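DCN1-like protein 3 (Homo sapiens, PDB 4GBA) promotes cullin neddylation by helping transfer NEDD8 from N-terminally acetylated E2 enzymes to cullin-RBX complexes through its DCUN1 (PONY) domain. Local coordinates at residues E20-E25 / C57-R61; F31-L35 / I76-C80; L45-W49 / D98-T103; A48-Q52 / E63-C68; Q52-M56 / F102-L108. One frame throughout, in Å; residues are numbered along the deposited sequence.

Contact 1 (E20-E25 / C57-R61)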
# COMPACT_ATOMS: atom_id res chain seq x y z
N GLU A 20 -14.87 20.35 -5.61
CA GLU A 20 -14.79 19.76 -4.28
C GLU A 20 -13.75 20.44 -3.39
O GLU A 20 -12.83 21.07 -3.89
CB GLU A 20 -14.48 18.27 -4.37
CG GLU A 20 -15.69 17.40 -4.65
CD GLU A 20 -15.33 15.92 -4.69
OE1 GLU A 20 -15.45 15.31 -5.78
OE2 GLU A 20 -14.94 15.37 -3.62
N ASP A 21 -13.91 20.31 -2.08
CA ASP A 21 -12.93 20.82 -1.12
C ASP A 21 -11.93 19.72 -0.83
O ASP A 21 -11.87 19.19 0.28
CB ASP A 21 -13.62 21.28 0.17
CG ASP A 21 -12.74 22.18 1.02
OD1 ASP A 21 -11.84 22.86 0.47
OD2 ASP A 21 -12.98 22.23 2.25
N ALA A 22 -11.13 19.38 -1.84
CA ALA A 22 -10.25 18.23 -1.78
C ALA A 22 -9.27 18.22 -2.94
O ALA A 22 -9.49 18.86 -3.96
CB ALA A 22 -11.07 16.93 -1.77
N ILE A 23 -8.19 17.47 -2.77
CA ILE A 23 -7.31 17.18 -3.87
C ILE A 23 -7.78 15.89 -4.52
O ILE A 23 -7.88 14.84 -3.86
CB ILE A 23 -5.86 17.06 -3.38
CG1 ILE A 23 -5.45 18.37 -2.69
CG2 ILE A 23 -4.93 16.69 -4.55
CD1 ILE A 23 -3.98 18.48 -2.27
N LEU A 24 -8.12 15.97 -5.81
CA LEU A 24 -8.48 14.78 -6.57
C LEU A 24 -7.29 14.33 -7.42
O LEU A 24 -6.14 14.66 -7.10
CB LEU A 24 -9.73 15.03 -7.41
CG LEU A 24 -10.90 15.58 -6.57
CD1 LEU A 24 -12.14 15.84 -7.42
CD2 LEU A 24 -11.25 14.64 -5.42
N GLU A 25 -7.55 13.58 -8.50
CA GLU A 25 -6.49 12.97 -9.31
C GLU A 25 -5.61 13.95 -10.08
O GLU A 25 -4.42 13.71 -10.25
CB GLU A 25 -7.06 11.92 -10.28
CG GLU A 25 -8.25 12.42 -11.10
CD GLU A 25 -9.58 11.91 -10.56
OE1 GLU A 25 -9.79 11.93 -9.32
OE2 GLU A 25 -10.42 11.48 -11.38
N CYS A 57 -5.87 8.50 -4.42
CA CYS A 57 -5.91 9.60 -5.38
C CYS A 57 -6.69 10.76 -4.84
O CYS A 57 -7.15 11.61 -5.61
CB CYS A 57 -6.52 9.17 -6.73
SG CYS A 57 -5.68 7.81 -7.56
N LYS A 58 -6.85 10.81 -3.53
CA LYS A 58 -7.59 11.90 -2.92
C LYS A 58 -7.07 12.25 -1.54
O LYS A 58 -6.81 11.36 -0.72
CB LYS A 58 -9.07 11.53 -2.86
CG LYS A 58 -9.93 12.53 -2.10
CD LYS A 58 -11.41 12.15 -2.17
CE LYS A 58 -12.27 13.09 -1.32
NZ LYS A 58 -13.74 12.99 -1.63
N PHE A 59 -6.88 13.54 -1.29
CA PHE A 59 -6.65 14.07 0.05
C PHE A 59 -7.73 15.10 0.30
O PHE A 59 -7.76 16.13 -0.37
CB PHE A 59 -5.31 14.80 0.16
CG PHE A 59 -4.10 13.93 -0.04
CD1 PHE A 59 -4.06 12.64 0.45
CD2 PHE A 59 -2.99 14.43 -0.72
CE1 PHE A 59 -2.93 11.85 0.28
CE2 PHE A 59 -1.86 13.65 -0.90
CZ PHE A 59 -1.83 12.36 -0.39
N THR A 60 -8.63 14.85 1.25
CA THR A 60 -9.59 15.89 1.63
C THR A 60 -8.84 17.05 2.29
O THR A 60 -7.71 16.87 2.77
CB THR A 60 -10.65 15.37 2.63
OG1 THR A 60 -10.01 15.07 3.88
CG2 THR A 60 -11.34 14.12 2.10
N ARG A 61 -9.45 18.22 2.31
CA ARG A 61 -8.87 19.35 3.03
C ARG A 61 -8.33 18.96 4.41
O ARG A 61 -7.21 19.32 4.76
CB ARG A 61 -9.87 20.49 3.15
CG ARG A 61 -9.39 21.61 4.05
CD ARG A 61 -10.36 22.79 4.06
NE ARG A 61 -9.66 24.02 4.42
CZ ARG A 61 -9.23 24.92 3.53
NH1 ARG A 61 -9.45 24.74 2.23
NH2 ARG A 61 -8.60 26.00 3.96
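Backbone bonds pair Ile23 with Phe59, an antiparallel hydrogen-bonded pair. Ile23 N gives its hydrogen to Phe59 O at 2.8 Å with an N-H...O angle of 168°, and Phe59 N returns one to Ile23 O at 3.0 Å, lying in the carbonyl plane on a lone pair. Ala22 and Thr60 follow as the non-hydrogen-bonded pair, and a weak bond from Arg61 N to Asp21 O lies one residue further on. Ile23 O also receives a CA-H...O contact from Lys58 CA at 3.1 Å.

Two salt bridges lie along the strand ends. Lys58 is stretched out, its CG anti to the backbone N (chi1 173°), which carries NZ past Ala22 CB to Glu20 OE2 at 3.3 Å, a weak bond between chains meeting nearly at right angles. Arg61 NH1 stands 3.5 Å from Asp21 OD1, the carboxylate and guanidinium planes only 24° apart, while Glu9 is the stronger partner of this arginine, through NH2.

Apolar contacts complete the pair. Ile23 CB lies 4.2 Å from Phe59 CB, and Ile23 CD1 comes to the edge of the phenyl ring. Leu24 and Lys58 lie side by side, CD2 against CG and CD of the lysine.

This two-stranded ribbon, reminiscent of the one joining paired EF-hand loops and consistent with the family's EF-hand relationship, is thus held by two good backbone bonds, the longer ionic contacts probably adding less.

Contact 2 (F31-L35 / I76-C80)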
# COMPACT_ATOMS: atom_id res chain seq x y z
N PHE A 31 0.82 17.37 -7.62
CA PHE A 31 1.44 17.32 -6.29
C PHE A 31 2.63 16.35 -6.26
O PHE A 31 3.71 16.72 -5.80
CB PHE A 31 0.36 16.98 -5.25
CG PHE A 31 0.86 16.85 -3.84
CD1 PHE A 31 1.35 17.95 -3.15
CD2 PHE A 31 0.80 15.63 -3.19
CE1 PHE A 31 1.80 17.83 -1.84
CE2 PHE A 31 1.24 15.51 -1.87
CZ PHE A 31 1.74 16.61 -1.20
N CYS A 32 2.47 15.14 -6.78
CA CYS A 32 3.60 14.20 -6.89
C CYS A 32 4.68 14.71 -7.85
O CYS A 32 5.88 14.51 -7.62
CB CYS A 32 3.12 12.81 -7.35
SG CYS A 32 1.99 12.01 -6.18
N ASN A 33 4.24 15.34 -8.93
CA ASN A 33 5.21 15.92 -9.85
C ASN A 33 6.09 16.97 -9.16
O ASN A 33 7.32 16.92 -9.27
CB ASN A 33 4.52 16.52 -11.08
CG ASN A 33 5.51 17.13 -12.06
OD1 ASN A 33 6.30 16.42 -12.67
ND2 ASN A 33 5.46 18.44 -12.21
N ASP A 34 5.48 17.89 -8.42
CA ASP A 34 6.24 18.88 -7.66
C ASP A 34 7.17 18.26 -6.62
O ASP A 34 8.28 18.72 -6.42
CB ASP A 34 5.31 19.90 -7.01
CG ASP A 34 4.65 20.80 -8.02
OD1 ASP A 34 5.16 20.90 -9.16
OD2 ASP A 34 3.62 21.43 -7.68
N LEU A 35 6.71 17.20 -5.96
CA LEU A 35 7.55 16.45 -5.04
C LEU A 35 8.67 15.69 -5.75
O LEU A 35 9.55 15.14 -5.11
CB LEU A 35 6.71 15.47 -4.22
CG LEU A 35 5.68 16.07 -3.27
CD1 LEU A 35 4.77 14.98 -2.77
CD2 LEU A 35 6.36 16.79 -2.10
N ILE A 76 6.23 22.24 -0.37
CA ILE A 76 6.76 21.14 -1.16
C ILE A 76 8.16 20.74 -0.69
O ILE A 76 8.47 19.55 -0.52
CB ILE A 76 6.80 21.50 -2.67
CG1 ILE A 76 5.39 21.57 -3.24
CG2 ILE A 76 7.64 20.50 -3.44
CD1 ILE A 76 4.65 20.22 -3.18
N ASP A 77 9.01 21.74 -0.47
CA ASP A 77 10.37 21.50 -0.00
C ASP A 77 10.41 20.95 1.42
O ASP A 77 11.28 20.15 1.75
CB ASP A 77 11.23 22.76 -0.13
CG ASP A 77 11.96 22.83 -1.47
OD1 ASP A 77 11.49 22.22 -2.45
OD2 ASP A 77 13.01 23.49 -1.52
N GLY A 78 9.46 21.38 2.25
CA GLY A 78 9.37 20.89 3.61
C GLY A 78 8.99 19.42 3.65
O GLY A 78 9.56 18.65 4.41
N ILE A 79 8.01 19.04 2.83
CA ILE A 79 7.60 17.64 2.73
C ILE A 79 8.76 16.76 2.27
O ILE A 79 9.04 15.74 2.90
CB ILE A 79 6.38 17.46 1.79
CG1 ILE A 79 5.16 18.18 2.38
CG2 ILE A 79 6.06 15.98 1.61
CD1 ILE A 79 4.12 18.55 1.40
N CYS A 80 9.44 17.16 1.20
CA CYS A 80 10.56 16.36 0.70
C CYS A 80 11.62 16.15 1.77
O CYS A 80 12.19 15.07 1.88
CB CYS A 80 11.20 16.99 -0.55
SG CYS A 80 10.09 17.04 -1.98
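Phe31 opens the contact with the rim of its ring. Its CG is anti to the backbone N (chi1 178°), which brings the far end of the phenyl up to helix 76-89, where CE1 lies 4.0 Å from Ile76 CD1 and CZ lies 4.0 Å from Ile79 CD1. The Ile79 methyl comes to the ring edge, near its plane, whereas the Ile76 methyl approaches obliquely. One face of the same ring is covered from within its own segment by Leu35 CD1.

Three residues on, Asp34 brings carbon rather than charge to the interface: its CB is 3.9 Å from Ile76 CD1, and Ile76 CG2 packs 3.5 Å from its carbonyl O. The carboxylate has its polar partner outside, since OD2 is hydrogen-bonded to the hydroxyl of Tyr15.

Leu35 ends the segment and puts a single methyl, CD2, among three partners. Ile79 CG2 is 3.8 Å away, with the two side chains crossing nearly at right angles; Cys80 SG is at 3.7 Å, and Ile76 CD1 at 4.0 Å. Behind them Leu47 of helix 42-50 touches Phe31, Leu35 and Ile79, so a third helix of the DCUN1 domain closes this corner.

Methyl, ring and sulfur surfaces carry most of the contact, with no hydrogen bond between the segments; the attachment of helix 25-34 to helix 76-89 probably rests mainly on shape fit and burial of apolar surface.

Contact 3 (L45-W49 / D98-T103); sequences LLLAW and DLYRFT
Trp49 and Phe102 are two bulky projections, and each lies against a surface of the opposite helix. Trp49 has CG opposite its backbone N (chi1 170°), which lays the indole against Leu99, whose CB sits 3.8 Å above the centre of the ring plane. The phenyl of Phe102 in turn slides against the backbone of the other helix: Trp49 CA stands over its face, 3.7 Å from the ring centroid, and CZ comes to 3.3 Å from Ala48 O. Short segments of helices 42-50 and 93-107 run nearly perpendicular here, at 91° with axes 10.3 Å apart, a crossing buried within the largely helical DCUN1 domain. Only one hydrogen bond spans it, from Trp49 NE1 to Asp98 OD2, at 2.8 Å and 172°. The oxygen is met on its anti side and lies near the indole plane, so the bond would help to fix the ring's rotation. Deeper in, Leu99 CD2 packs against Leu46 CD2, while its CD1 reaches Trp49 CG and, a little farther off, Leu45 CG. Leu45 CD1 sits 3.7 Å from Thr103 OG1, a hydroxyl that turns back to its own helix and donates to Leu99 O.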
# COMPACT_ATOMS: atom_id res chain seq x y z
N LEU A 45 2.92 6.21 -0.83
CA LEU A 45 2.19 5.38 0.13
C LEU A 45 2.43 5.90 1.57
O LEU A 45 1.48 6.05 2.35
CB LEU A 45 2.59 3.90 -0.01
CG LEU A 45 1.99 2.93 1.01
CD1 LEU A 45 0.47 2.72 0.77
CD2 LEU A 45 2.74 1.59 1.00
N LEU A 46 3.68 6.21 1.92
CA LEU A 46 3.98 6.75 3.27
C LEU A 46 3.25 8.07 3.54
O LEU A 46 2.70 8.26 4.61
CB LEU A 46 5.48 6.95 3.47
CG LEU A 46 6.34 5.69 3.44
CD1 LEU A 46 7.79 6.01 3.86
CD2 LEU A 46 5.74 4.65 4.34
N LEU A 47 3.24 8.96 2.55
CA LEU A 47 2.51 10.21 2.65
C LEU A 47 1.03 9.98 2.90
O LEU A 47 0.47 10.54 3.83
CB LEU A 47 2.70 11.02 1.36
CG LEU A 47 2.95 12.53 1.43
CD1 LEU A 47 3.91 12.90 2.58
CD2 LEU A 47 3.47 13.04 0.07
N ALA A 48 0.40 9.15 2.06
CA ALA A 48 -1.01 8.81 2.22
C ALA A 48 -1.27 8.22 3.61
O ALA A 48 -2.27 8.52 4.25
CB ALA A 48 -1.47 7.83 1.12
N TRP A 49 -0.35 7.37 4.07
CA TRP A 49 -0.40 6.81 5.40
C TRP A 49 -0.41 7.93 6.47
O TRP A 49 -1.35 8.04 7.26
CB TRP A 49 0.76 5.83 5.60
CG TRP A 49 0.98 5.34 7.03
CD1 TRP A 49 0.06 4.77 7.86
CD2 TRP A 49 2.23 5.35 7.75
NE1 TRP A 49 0.64 4.43 9.05
CE2 TRP A 49 1.97 4.77 9.02
CE3 TRP A 49 3.53 5.79 7.46
CZ2 TRP A 49 2.96 4.63 10.00
CZ3 TRP A 49 4.52 5.64 8.43
CH2 TRP A 49 4.23 5.07 9.69
N ASP A 98 1.25 -0.76 11.52
CA ASP A 98 0.18 0.21 11.30
C ASP A 98 0.08 0.60 9.82
O ASP A 98 -1.02 0.68 9.27
CB ASP A 98 0.37 1.46 12.18
CG ASP A 98 -0.80 2.44 12.05
OD1 ASP A 98 -1.85 2.20 12.68
OD2 ASP A 98 -0.66 3.45 11.31
N LEU A 99 1.23 0.84 9.19
CA LEU A 99 1.28 1.16 7.78
C LEU A 99 0.70 0.01 6.96
O LEU A 99 -0.08 0.23 6.02
CB LEU A 99 2.73 1.42 7.36
CG LEU A 99 2.98 1.33 5.86
CD1 LEU A 99 2.34 2.50 5.13
CD2 LEU A 99 4.47 1.26 5.60
N TYR A 100 1.08 -1.21 7.34
CA TYR A 100 0.54 -2.44 6.74
C TYR A 100 -1.00 -2.57 6.85
O TYR A 100 -1.66 -2.94 5.87
CB TYR A 100 1.24 -3.67 7.32
CG TYR A 100 0.90 -4.96 6.61
CD1 TYR A 100 1.56 -5.34 5.44
CD2 TYR A 100 -0.10 -5.81 7.09
CE1 TYR A 100 1.25 -6.52 4.78
CE2 TYR A 100 -0.42 -7.00 6.43
CZ TYR A 100 0.26 -7.35 5.28
OH TYR A 100 -0.06 -8.52 4.62
N ARG A 101 -1.57 -2.26 8.01
CA ARG A 101 -3.03 -2.29 8.15
C ARG A 101 -3.71 -1.20 7.31
O ARG A 101 -4.74 -1.45 6.67
CB ARG A 101 -3.47 -2.18 9.62
CG ARG A 101 -2.69 -3.10 10.57
CD ARG A 101 -3.19 -3.01 12.04
NE ARG A 101 -3.89 -4.24 12.43
CZ ARG A 101 -3.90 -4.77 13.65
NH1 ARG A 101 -3.23 -4.19 14.64
NH2 ARG A 101 -4.57 -5.90 13.87
N PHE A 102 -3.14 0.01 7.34
CA PHE A 102 -3.60 1.14 6.53
C PHE A 102 -3.57 0.81 5.03
O PHE A 102 -4.46 1.22 4.28
CB PHE A 102 -2.73 2.40 6.78
CG PHE A 102 -2.93 3.48 5.74
CD1 PHE A 102 -3.97 4.40 5.85
CD2 PHE A 102 -2.09 3.55 4.62
CE1 PHE A 102 -4.17 5.37 4.88
CE2 PHE A 102 -2.29 4.52 3.65
CZ PHE A 102 -3.33 5.43 3.79
N THR A 103 -2.55 0.09 4.59
CA THR A 103 -2.37 -0.17 3.16
C THR A 103 -3.55 -0.97 2.57
O THR A 103 -3.92 -0.77 1.42
CB THR A 103 -1.00 -0.85 2.87
OG1 THR A 103 0.07 0.02 3.30
CG2 THR A 103 -0.83 -1.16 1.38

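Contact 4 (A48-Q52 / E63-C68); sequences AWKFQ and EFFDGC
Phe51 meets helix 61-71 along the whole length of its side chain. CB starts 3.7 Å from Glu63 O, and CG is 3.9 Å from both Glu63 O and Gly67 CA. With CG anti to its own carbonyl carbon (chi1 -67°), the ring is sent along the helix up to the following turn. On one branch CD1 and CE1 run against the Gly67 backbone, consistent with glycine leaving room for the ring, though the modelled spacing is too short to rely on. On the other branch CE2 reaches Phe64 CD1 at 3.9 Å. These two phenyls lie side by side and point the same way, with planes 79° apart and centroids at 5.8 Å, in an oblique arrangement. At the tip, CZ is 3.9 Å from Cys68 SG. The sulfur approaches this ring obliquely, but it also sits over a face of the Phe64 ring, so it touches both aromatics.

The backbone beyond the ring packs too: Phe51 O lies 3.4 Å from Glu63 CB. The carboxylate of Glu63 is engaged outside, OE1 accepting from Thr60 N at the start of its own helix. Phe59 adds its ring to Phe51 in an edge-to-face pair.

Gln52, just past helix 42-50, takes positive phi (53°) in a Schellman motif. The arrangement is thus the Schellman-terminated end of that helix, with the neighbouring Phe51 packing on the next helix of the DCUN1 domain.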
# COMPACT_ATOMS: atom_id res chain seq x y z
N ALA A 48 0.40 9.15 2.06
CA ALA A 48 -1.01 8.81 2.22
C ALA A 48 -1.27 8.22 3.61
O ALA A 48 -2.27 8.52 4.25
CB ALA A 48 -1.47 7.83 1.12
N TRP A 49 -0.35 7.37 4.07
CA TRP A 49 -0.40 6.81 5.40
C TRP A 49 -0.41 7.93 6.47
O TRP A 49 -1.35 8.04 7.26
CB TRP A 49 0.76 5.83 5.60
CG TRP A 49 0.98 5.34 7.03
CD1 TRP A 49 0.06 4.77 7.86
CD2 TRP A 49 2.23 5.35 7.75
NE1 TRP A 49 0.64 4.43 9.05
CE2 TRP A 49 1.97 4.77 9.02
CE3 TRP A 49 3.53 5.79 7.46
CZ2 TRP A 49 2.96 4.63 10.00
CZ3 TRP A 49 4.52 5.64 8.43
CH2 TRP A 49 4.23 5.07 9.69
N LYS A 50 0.63 8.76 6.46
CA LYS A 50 0.73 9.94 7.34
C LYS A 50 -0.50 10.87 7.29
O LYS A 50 -0.90 11.42 8.31
CB LYS A 50 1.99 10.74 7.01
CG LYS A 50 2.99 10.76 8.11
CD LYS A 50 3.32 9.38 8.57
CE LYS A 50 4.18 9.44 9.81
NZ LYS A 50 3.56 10.34 10.80
N PHE A 51 -1.08 11.05 6.10
CA PHE A 51 -2.27 11.91 5.97
C PHE A 51 -3.54 11.14 6.29
O PHE A 51 -4.64 11.71 6.28
CB PHE A 51 -2.37 12.49 4.55
CG PHE A 51 -1.28 13.47 4.20
CD1 PHE A 51 -0.23 13.71 5.07
CD2 PHE A 51 -1.32 14.15 3.00
CE1 PHE A 51 0.78 14.60 4.75
CE2 PHE A 51 -0.32 15.05 2.67
CZ PHE A 51 0.73 15.28 3.55
N GLN A 52 -3.40 9.84 6.54
CA GLN A 52 -4.54 8.98 6.85
C GLN A 52 -5.64 9.08 5.79
O GLN A 52 -6.81 9.30 6.12
CB GLN A 52 -5.14 9.35 8.21
CG GLN A 52 -4.15 9.40 9.36
CD GLN A 52 -4.86 9.50 10.70
OE1 GLN A 52 -4.89 10.55 11.33
NE2 GLN A 52 -5.47 8.39 11.12
N GLU A 63 -7.49 15.93 5.69
CA GLU A 63 -6.37 14.99 5.60
C GLU A 63 -5.08 15.75 5.27
O GLU A 63 -4.04 15.55 5.90
CB GLU A 63 -6.65 13.91 4.55
CG GLU A 63 -7.74 12.92 4.96
CD GLU A 63 -8.38 12.16 3.77
OE1 GLU A 63 -8.00 12.39 2.60
OE2 GLU A 63 -9.27 11.33 4.03
N PHE A 64 -5.18 16.63 4.29
CA PHE A 64 -4.02 17.38 3.84
C PHE A 64 -3.50 18.28 4.97
O PHE A 64 -2.31 18.27 5.30
CB PHE A 64 -4.36 18.18 2.58
CG PHE A 64 -3.16 18.75 1.90
CD1 PHE A 64 -2.40 17.97 1.04
CD2 PHE A 64 -2.77 20.06 2.14
CE1 PHE A 64 -1.28 18.49 0.41
CE2 PHE A 64 -1.65 20.59 1.51
CZ PHE A 64 -0.90 19.80 0.64
N PHE A 65 -4.39 19.05 5.58
CA PHE A 65 -4.00 19.91 6.69
C PHE A 65 -3.49 19.15 7.91
O PHE A 65 -2.44 19.49 8.46
CB PHE A 65 -5.15 20.85 7.07
CG PHE A 65 -5.21 22.09 6.23
CD1 PHE A 65 -4.85 23.32 6.76
CD2 PHE A 65 -5.59 22.02 4.90
CE1 PHE A 65 -4.89 24.47 5.98
CE2 PHE A 65 -5.64 23.16 4.12
CZ PHE A 65 -5.29 24.38 4.66
N ASP A 66 -4.23 18.14 8.35
CA ASP A 66 -3.80 17.32 9.49
C ASP A 66 -2.50 16.59 9.20
O ASP A 66 -1.69 16.41 10.10
CB ASP A 66 -4.87 16.28 9.84
CG ASP A 66 -6.00 16.85 10.67
OD1 ASP A 66 -6.03 18.07 10.94
OD2 ASP A 66 -6.89 16.05 11.05
N GLY A 67 -2.33 16.15 7.96
CA GLY A 67 -1.16 15.39 7.56
C GLY A 67 0.08 16.27 7.43
O GLY A 67 1.17 15.91 7.88
N CYS A 68 -0.09 17.44 6.81
CA CYS A 68 1.01 18.40 6.76
C CYS A 68 1.42 18.84 8.16
O CYS A 68 2.60 18.77 8.50
CB CYS A 68 0.66 19.59 5.87
SG CYS A 68 0.69 19.15 4.11

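Contact 5 (Q52-M56 / F102-L108)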
# COMPACT_ATOMS: atom_id res chain seq x y z
N GLN A 52 -3.40 9.84 6.54
CA GLN A 52 -4.54 8.98 6.85
C GLN A 52 -5.64 9.08 5.79
O GLN A 52 -6.81 9.30 6.12
CB GLN A 52 -5.14 9.35 8.21
CG GLN A 52 -4.15 9.40 9.36
CD GLN A 52 -4.86 9.50 10.70
OE1 GLN A 52 -4.89 10.55 11.33
NE2 GLN A 52 -5.47 8.39 11.12
N ALA A 53 -5.27 8.94 4.52
CA ALA A 53 -6.22 9.09 3.43
C ALA A 53 -7.20 7.89 3.28
O ALA A 53 -8.42 8.03 3.46
CB ALA A 53 -5.49 9.35 2.14
N ALA A 54 -6.65 6.73 2.95
CA ALA A 54 -7.45 5.52 2.72
C ALA A 54 -8.35 5.53 1.45
O ALA A 54 -8.86 4.47 1.04
CB ALA A 54 -8.26 5.13 3.98
N THR A 55 -8.55 6.70 0.86
CA THR A 55 -9.13 6.79 -0.49
C THR A 55 -8.05 7.16 -1.51
O THR A 55 -7.57 8.29 -1.51
CB THR A 55 -10.20 7.88 -0.57
OG1 THR A 55 -10.98 7.88 0.63
CG2 THR A 55 -11.09 7.69 -1.80
N MET A 56 -7.67 6.22 -2.37
CA MET A 56 -6.61 6.47 -3.34
C MET A 56 -6.90 7.66 -4.23
O MET A 56 -8.02 7.80 -4.73
CB MET A 56 -6.38 5.27 -4.24
CG MET A 56 -5.28 4.39 -3.76
SD MET A 56 -4.93 3.14 -4.97
CE MET A 56 -3.98 1.98 -3.99
N PHE A 102 -3.14 0.01 7.34
CA PHE A 102 -3.60 1.14 6.53
C PHE A 102 -3.57 0.81 5.03
O PHE A 102 -4.46 1.22 4.28
CB PHE A 102 -2.73 2.40 6.78
CG PHE A 102 -2.93 3.48 5.74
CD1 PHE A 102 -3.97 4.40 5.85
CD2 PHE A 102 -2.09 3.55 4.62
CE1 PHE A 102 -4.17 5.37 4.88
CE2 PHE A 102 -2.29 4.52 3.65
CZ PHE A 102 -3.33 5.43 3.79
N THR A 103 -2.55 0.09 4.59
CA THR A 103 -2.37 -0.17 3.16
C THR A 103 -3.55 -0.97 2.57
O THR A 103 -3.92 -0.77 1.42
CB THR A 103 -1.00 -0.85 2.87
OG1 THR A 103 0.07 0.02 3.30
CG2 THR A 103 -0.83 -1.16 1.38
N PHE A 104 -4.15 -1.84 3.38
CA PHE A 104 -5.30 -2.60 2.92
C PHE A 104 -6.49 -1.67 2.67
O PHE A 104 -7.11 -1.71 1.60
CB PHE A 104 -5.68 -3.73 3.88
CG PHE A 104 -6.90 -4.49 3.44
CD1 PHE A 104 -6.79 -5.61 2.64
CD2 PHE A 104 -8.17 -4.04 3.78
CE1 PHE A 104 -7.92 -6.28 2.20
CE2 PHE A 104 -9.30 -4.72 3.33
CZ PHE A 104 -9.18 -5.83 2.55
N GLN A 105 -6.78 -0.84 3.67
CA GLN A 105 -7.88 0.12 3.63
C GLN A 105 -7.71 1.13 2.48
O GLN A 105 -8.68 1.54 1.83
CB GLN A 105 -7.95 0.88 4.97
CG GLN A 105 -9.29 1.53 5.24
CD GLN A 105 -10.46 0.54 5.10
OE1 GLN A 105 -10.37 -0.63 5.51
NE2 GLN A 105 -11.56 1.00 4.50
N PHE A 106 -6.46 1.53 2.26
CA PHE A 106 -6.09 2.45 1.20
C PHE A 106 -6.42 1.85 -0.17
O PHE A 106 -7.10 2.48 -0.98
CB PHE A 106 -4.60 2.78 1.33
CG PHE A 106 -4.11 3.86 0.39
CD1 PHE A 106 -4.71 5.12 0.38
CD2 PHE A 106 -3.02 3.64 -0.44
CE1 PHE A 106 -4.24 6.12 -0.48
CE2 PHE A 106 -2.55 4.63 -1.30
CZ PHE A 106 -3.16 5.87 -1.31
N GLY A 107 -5.95 0.63 -0.42
CA GLY A 107 -6.17 -0.02 -1.70
C GLY A 107 -7.63 -0.36 -1.92
O GLY A 107 -8.04 -0.70 -3.03
N LEU A 108 -8.42 -0.25 -0.87
CA LEU A 108 -9.81 -0.69 -0.90
C LEU A 108 -10.74 0.38 -1.44
O LEU A 108 -10.85 1.47 -0.89
CB LEU A 108 -10.24 -1.09 0.51
CG LEU A 108 -11.48 -1.96 0.64
CD1 LEU A 108 -11.31 -3.27 -0.10
CD2 LEU A 108 -11.71 -2.18 2.11
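Met56 lies across a face of Phe106, the two side chains meeting at about a right angle. Its CG stands 3.7 Å from the ring centroid, 18° off the normal, as a CH-pi contact. The sulfur follows above the same ring at 5.0 Å from SD to the centroid, a more distant Met-aromatic contact, and CE goes on to Gly107 CA at 3.7 Å. Phe106 has CG anti to the backbone N (chi1 -173°), which brings its ring in under the loop; Ala54 CA then meets the ring at its edge, in plane.

Ala54 is the other point of close approach. Its N is 3.4 Å from Phe102 CE1, its CB rests 4.0 Å from Gln105 CG, and its carbonyl oxygen takes a CA-H...O contact from Phe106 CA at 3.4 Å. The same oxygen is 3.0 Å from Gln105 O; both are acceptors, so nothing bonds them.

Further out, Gln105 OE1 is held by Arg157, and Leu125 of helix 119-129 touches Met56. Leu45 and Ala48 of helix 42-50 pack on Phe106. Met56 and Phe106 also touch the modified residue of the bound peptide, placing this contact beside the site for the acetylated E2 N-terminus.

Carbon, sulfur and ring contacts seat the loop on the helix without a conventional hydrogen bond, and probably present part of an apolar surface to the peptide's modified residue.

Contact 3 is the buried one, its centre about 6 Å from that of the chain. Contact 5 lies about 7 Å out yet is only partly buried, as are contact 4 at about 15 Å and contacts 1 and 2 at about 19 and 20 Å. Salt bridges between segments occur in contact 1 alone, and contact 3 has a single side-chain hydrogen bond, whereas contacts 2, 4 and 5 have no such bonds between their segments. Contacts 3 and 5 both use helix 93-107, while contacts 3 and 4 share helix 42-50. A probable hydrogen bond from Ala53 N to Ala48 O ties contact 5 to contact 3, and Phe59 of contact 1 packs on Ala48 as well.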